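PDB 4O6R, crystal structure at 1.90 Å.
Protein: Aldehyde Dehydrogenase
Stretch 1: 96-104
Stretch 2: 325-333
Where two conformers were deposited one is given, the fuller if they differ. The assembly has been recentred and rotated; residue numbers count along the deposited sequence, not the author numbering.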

ATOM      1  N   LEU A  96      -1.975 -35.699  22.436  1.00 14.70           N
ATOM      2  CA  LEU A  96      -2.819 -36.851  22.729  1.00 15.12           C
ATOM      3  C   LEU A  96      -3.679 -37.218  21.514  1.00 14.58           C
ATOM      4  O   LEU A  96      -3.803 -38.392  21.164  1.00 14.89           O
ATOM      5  N   ASP A  97      -4.228 -36.193  20.880  1.00 13.74           N
ATOM      6  CA  ASP A  97      -5.197 -36.310  19.798  1.00 13.11           C
ATOM      7  C   ASP A  97      -4.531 -36.562  18.438  1.00 12.47           C
ATOM      8  O   ASP A  97      -5.030 -37.320  17.619  1.00 12.46           O
ATOM      9  N   THR A  98      -3.409 -35.913  18.188  1.00 11.55           N
ATOM     10  CA  THR A  98      -2.803 -35.931  16.859  1.00 11.12           C
ATOM     11  C   THR A  98      -1.649 -36.903  16.704  1.00 11.17           C
ATOM     12  O   THR A  98      -1.357 -37.307  15.598  1.00 10.90           O
ATOM     13  N   GLY A  99      -0.989 -37.247  17.813  1.00 11.28           N
ATOM     14  CA  GLY A  99       0.246 -37.992  17.759  1.00 11.51           C
ATOM     15  C   GLY A  99       1.511 -37.152  17.627  1.00 11.41           C
ATOM     16  O   GLY A  99       2.595 -37.713  17.612  1.00 11.86           O
ATOM     17  N   HIS A 100       1.411 -35.835  17.508  1.00 10.97           N
ATOM     18  CA  HIS A 100       2.605 -35.014  17.421  1.00 11.08           C
ATOM     19  C   HIS A 100       3.411 -35.216  18.684  1.00 11.48           C
ATOM     20  O   HIS A 100       2.827 -35.197  19.763  1.00 11.53           O
ATOM     21  N   PRO A 101       4.736 -35.403  18.569  1.00 11.74           N
ATOM     22  CA  PRO A 101       5.563 -35.444  19.783  1.00 12.13           C
ATOM     23  C   PRO A 101       5.318 -34.218  20.677  1.00 12.07           C
ATOM     24  O   PRO A 101       5.221 -33.090  20.195  1.00 11.57           O
ATOM     25  N   ILE A 102       5.231 -34.437  21.978  1.00 12.60           N
ATOM     26  CA  ILE A 102       5.044 -33.347  22.939  1.00 12.82           C
ATOM     27  C   ILE A 102       6.096 -32.259  22.775  1.00 12.88           C
ATOM     28  O   ILE A 102       5.818 -31.090  22.946  1.00 12.46           O
ATOM     29  N   ARG A 103       7.311 -32.624  22.392  1.00 13.55           N
ATOM     30  CA  ARG A 103       8.296 -31.592  22.175  1.00 13.99           C
ATOM     31  C   ARG A 103       7.894 -30.628  21.024  1.00 13.56           C
ATOM     32  O   ARG A 103       8.198 -29.440  21.103  1.00 13.10           O
ATOM     33  N   ASP A 104       7.197 -31.146  20.008  1.00 13.47           N
ATOM     34  CA  ASP A 104       6.753 -30.358  18.844  1.00 13.54           C
ATOM     35  C   ASP A 104       5.499 -29.536  19.182  1.00 12.77           C
ATOM     36  O   ASP A 104       5.355 -28.375  18.752  1.00 12.25           O
ATOM     37  N   ASN A 325      11.514 -37.212  24.996  1.00 17.16           N
ATOM     38  CA  ASN A 325      12.643 -37.746  24.241  0.50 16.96           C
ATOM     39  C   ASN A 325      12.211 -38.179  22.829  1.00 16.08           C
ATOM     40  O   ASN A 325      13.039 -38.430  21.992  1.00 15.79           O
ATOM     41  N   THR A 326      10.900 -38.311  22.581  1.00 15.46           N
ATOM     42  CA  THR A 326      10.406 -38.755  21.269  1.00 14.64           C
ATOM     43  C   THR A 326      10.595 -37.684  20.197  1.00 14.09           C
ATOM     44  O   THR A 326      10.244 -36.543  20.413  1.00 13.63           O
ATOM     45  N   GLU A 327      11.157 -38.077  19.051  1.00 13.76           N
ATOM     46  CA  GLU A 327      11.392 -37.170  17.925  1.00 13.42           C
ATOM     47  C   GLU A 327      10.367 -37.323  16.809  1.00 13.46           C
ATOM     48  O   GLU A 327      10.133 -36.380  16.073  1.00 13.14           O
ATOM     49  N   MET A 328       9.793 -38.516  16.670  1.00 14.13           N
ATOM     50  CA  MET A 328       8.747 -38.766  15.694  1.00 14.52           C
ATOM     51  C   MET A 328       7.657 -39.643  16.308  1.00 13.80           C
ATOM     52  O   MET A 328       7.927 -40.668  16.883  1.00 13.26           O
ATOM     53  N   GLY A 329       6.413 -39.201  16.174  1.00 12.98           N
ATOM     54  CA  GLY A 329       5.286 -39.956  16.667  1.00 12.79           C
ATOM     55  C   GLY A 329       4.649 -40.801  15.597  1.00 12.20           C
ATOM     56  O   GLY A 329       5.212 -41.009  14.511  1.00 11.69           O
ATOM     57  N   PRO A 330       3.454 -41.290  15.887  1.00 12.18           N
ATOM     58  CA  PRO A 330       2.743 -42.073  14.915  1.00 12.26           C
ATOM     59  C   PRO A 330       2.041 -41.174  13.928  1.00 11.93           C
ATOM     60  O   PRO A 330       1.924 -39.974  14.178  1.00 11.66           O
ATOM     61  N   LEU A 331       1.534 -41.760  12.851  1.00 12.05           N
ATOM     62  CA  LEU A 331       0.599 -41.064  11.971  1.00 12.31           C
ATOM     63  C   LEU A 331      -0.738 -40.882  12.674  1.00 12.26           C
ATOM     64  O   LEU A 331      -1.028 -41.557  13.650  1.00 12.22           O
ATOM     65  N   THR A 332      -1.543 -39.945  12.200  1.00 11.97           N
ATOM     66  CA  THR A 332      -2.730 -39.552  12.945  1.00 12.60           C
ATOM     67  C   THR A 332      -3.891 -40.609  12.881  1.00 13.53           C
ATOM     68  O   THR A 332      -4.709 -40.701  13.809  1.00 13.67           O
ATOM     69  N   SER A 333      -3.959 -41.414  11.824  1.00 14.02           N
ATOM     70  CA  SER A 333      -5.042 -42.385  11.707  1.00 15.15           C
ATOM     71  C   SER A 333      -4.599 -43.680  11.084  1.00 16.08           C
ATOM     72  O   SER A 333      -3.655 -43.707  10.285  1.00 15.66           O
TER

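What joins the end of the first helix to the second stretch? The one direct hydrogen bond across the contact runs from Thr332 OG1 to Thr98 O, at 2.8 Å. Thr332 has chi1 at -64° (m), which brings its hydroxyl to a carbonyl at the point where the helix stops. The same hydroxyl accepts from water 2, which lies 2.7 Å from Thr332 OG1 and 2.9 Å from His100 NE2, so the imidazole, although CA-to-CB points away, is linked to Thr332 through this water. Water 1 donates to both Thr98 O and Pro330 O, bridging two carbonyls that could not pair with each other. Thr98 itself takes the p rotamer, and its OG1 receives the backbone N of His100 at 3.0 Å.

Why do glycines face each other in the middle? Gly99 leaves the helix with positive phi, where a CB would be jammed against the preceding carbonyl and would also sit only 3.1 Å from Pro330 CG. At Gly329 the demand comes from across the contact: an ideal CB would lie 2.1 Å from Gly99 O, a clash. Without it, Gly99 O settles 3.6 Å from Gly329 CA and 3.5 Å from Pro330 CD.

How does Pro101 fill the space beside them? Its CB points toward the second stretch, and the C-gamma exo ring lies along the backbone from Thr326 to Gly329. Pro101 CG comes within 3.5 Å of Gly329 N and 3.9 Å of Met328 CA, while Pro101 CB is 3.6 Å from Thr326 O. Thr326 adds its methyl, with CG2 4.1 Å from Pro101 CG. Met328, with rotamer t, t, m, has its CA-to-CB bond pointing away.

What does the long side chain of Arg103 gain by reaching across? With chi1 at 75° (p) and chi2 and chi3 both t, it extends over the second stretch, its CD 3.4 Å from Thr326 O. Glu327, in the m rotamer with chi2 t, lays CG over one face of the guanidinium, 3.8 Å from Arg103 CZ. The charges are near but do not form a salt bridge: Arg103 NH1 and Glu327 OE2 are 4.1 Å apart, with the oxygen well out of the guanidinium plane. Water 4 joins them instead, accepting from NH1 and donating to OE2. Water 5 accepts from Arg103 NE and donates to Asp104 OD1 and Glu327 O, while water 3 links Arg103 N to Thr326 O.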

ATOM      1  CB  LEU A  96      -3.718 -36.537  23.919  1.00 15.71           C
ATOM      2  CG  LEU A  96      -4.517 -37.675  24.531  1.00 16.81           C
ATOM      3  CD1 LEU A  96      -3.618 -38.673  25.244  1.00 17.67           C
ATOM      4  CD2 LEU A  96      -5.570 -37.126  25.494  1.00 17.18           C
ATOM      5  CB  ASP A  97      -5.972 -34.970  19.755  1.00 13.21           C
ATOM      6  CG  ASP A  97      -7.288 -35.057  19.032  1.00 13.46           C
ATOM      7  OD1 ASP A  97      -7.708 -36.179  18.663  1.00 14.19           O
ATOM      8  OD2 ASP A  97      -7.903 -33.987  18.846  1.00 13.60           O
ATOM      9  CB  THR A  98      -2.212 -34.572  16.500  1.00 10.67           C
ATOM     10  OG1 THR A  98      -1.177 -34.238  17.437  1.00 10.75           O
ATOM     11  CG2 THR A  98      -3.277 -33.533  16.493  1.00 10.54           C
ATOM     12  CB  HIS A 100       2.264 -33.550  17.355  1.00 10.83           C
ATOM     13  CG  HIS A 100       1.465 -33.150  16.152  1.00 10.76           C
ATOM     14  ND1 HIS A 100       1.110 -31.839  15.908  1.00 10.48           N
ATOM     15  CD2 HIS A 100       0.899 -33.883  15.168  1.00 10.90           C
ATOM     16  CE1 HIS A 100       0.376 -31.778  14.814  1.00 10.36           C
ATOM     17  NE2 HIS A 100       0.245 -33.004  14.332  1.00 10.62           N
ATOM     18  CB  PRO A 101       6.988 -35.436  19.229  1.00 12.42           C
ATOM     19  CG  PRO A 101       6.860 -36.139  17.895  1.00 12.34           C
ATOM     20  CD  PRO A 101       5.518 -35.737  17.361  1.00 11.82           C
ATOM     21  CB  ILE A 102       4.987 -33.906  24.391  1.00 13.41           C
ATOM     22  CG1 ILE A 102       4.631 -32.822  25.425  1.00 13.69           C
ATOM     23  CG2 ILE A 102       6.289 -34.592  24.758  1.00 14.03           C
ATOM     24  CD1 ILE A 102       3.259 -32.175  25.271  1.00 13.29           C
ATOM     25  CB  ARG A 103       9.684 -32.201  21.983  1.00 14.72           C
ATOM     26  CG  ARG A 103       9.910 -32.854  20.639  1.00 14.85           C
ATOM     27  CD  ARG A 103      11.325 -33.372  20.560  1.00 15.89           C
ATOM     28  NE  ARG A 103      11.767 -33.381  19.183  1.00 16.39           N
ATOM     29  CZ  ARG A 103      13.033 -33.401  18.782  1.00 17.43           C
ATOM     30  NH1 ARG A 103      14.031 -33.506  19.666  1.00 18.11           N
ATOM     31  NH2 ARG A 103      13.296 -33.382  17.471  1.00 17.40           N
ATOM     32  CB  ASP A 104       6.363 -31.244  17.642  1.00 14.08           C
ATOM     33  CG  ASP A 104       7.543 -31.904  16.945  1.00 15.38           C
ATOM     34  OD1 ASP A 104       8.705 -31.489  17.109  1.00 15.88           O
ATOM     35  OD2 ASP A 104       7.262 -32.876  16.176  1.00 17.46           O
ATOM     36  CB  ASN A 325      13.259 -38.939  25.004  0.50 17.74           C
ATOM     37  CG  ASN A 325      14.659 -39.298  24.524  0.50 17.94           C
ATOM     38  OD1 ASN A 325      15.470 -38.425  24.223  0.50 17.98           O
ATOM     39  ND2 ASN A 325      14.953 -40.589  24.475  0.50 18.32           N
ATOM     40  CB  THR A 326       8.919 -39.132  21.311  1.00 14.68           C
ATOM     41  OG1 THR A 326       8.747 -40.298  22.130  1.00 15.06           O
ATOM     42  CG2 THR A 326       8.344 -39.368  19.885  1.00 14.08           C
ATOM     43  CB  GLU A 327      12.772 -37.393  17.330  1.00 13.32           C
ATOM     44  CG  GLU A 327      13.923 -37.026  18.255  1.00 13.73           C
ATOM     45  CD  GLU A 327      15.286 -37.339  17.651  1.00 13.95           C
ATOM     46  OE1 GLU A 327      15.478 -38.462  17.094  1.00 13.66           O
ATOM     47  OE2 GLU A 327      16.172 -36.448  17.732  1.00 14.28           O
ATOM     48  CB  MET A 328       9.297 -39.436  14.434  1.00 16.31           C
ATOM     49  CG  MET A 328       8.203 -39.717  13.396  1.00 18.50           C
ATOM     50  SD  MET A 328       8.755 -40.428  11.803  1.00 21.54           S
ATOM     51  CE  MET A 328       9.296 -38.947  11.100  1.00 18.80           C
ATOM     52  CB  PRO A 330       1.708 -42.807  15.773  1.00 12.67           C
ATOM     53  CG  PRO A 330       1.409 -41.843  16.859  1.00 12.84           C
ATOM     54  CD  PRO A 330       2.694 -41.134  17.137  1.00 12.60           C
ATOM     55  CB  LEU A 331       0.404 -41.829  10.674  1.00 12.68           C
ATOM     56  CG  LEU A 331       1.689 -42.172   9.923  1.00 13.13           C
ATOM     57  CD1 LEU A 331       1.383 -42.714   8.543  1.00 13.34           C
ATOM     58  CD2 LEU A 331       2.583 -40.970   9.792  1.00 13.12           C
ATOM     59  CB  THR A 332      -3.177 -38.135  12.527  1.00 12.38           C
ATOM     60  OG1 THR A 332      -2.155 -37.176  12.880  1.00 12.19           O
ATOM     61  CG2 THR A 332      -4.427 -37.744  13.201  1.00 12.75           C
ATOM     62  CB  SER A 333      -6.187 -41.814  10.872  1.00 15.31           C
ATOM     63  OG  SER A 333      -5.833 -41.842   9.502  1.00 14.92           O
TER
HETATM   64  O   HOH W   1       1.001 -37.418  14.048  1.00  9.39           O
HETATM   65  O   HOH W   2      -1.818 -34.518  12.932  1.00 11.45           O
HETATM   66  O   HOH W   3       8.562 -35.345  22.214  1.00 11.01           O
HETATM   67  O   HOH W   4      16.633 -34.099  18.773  1.00 11.53           O
HETATM   68  O   HOH W   5      10.336 -33.760  16.785  1.00 15.99           O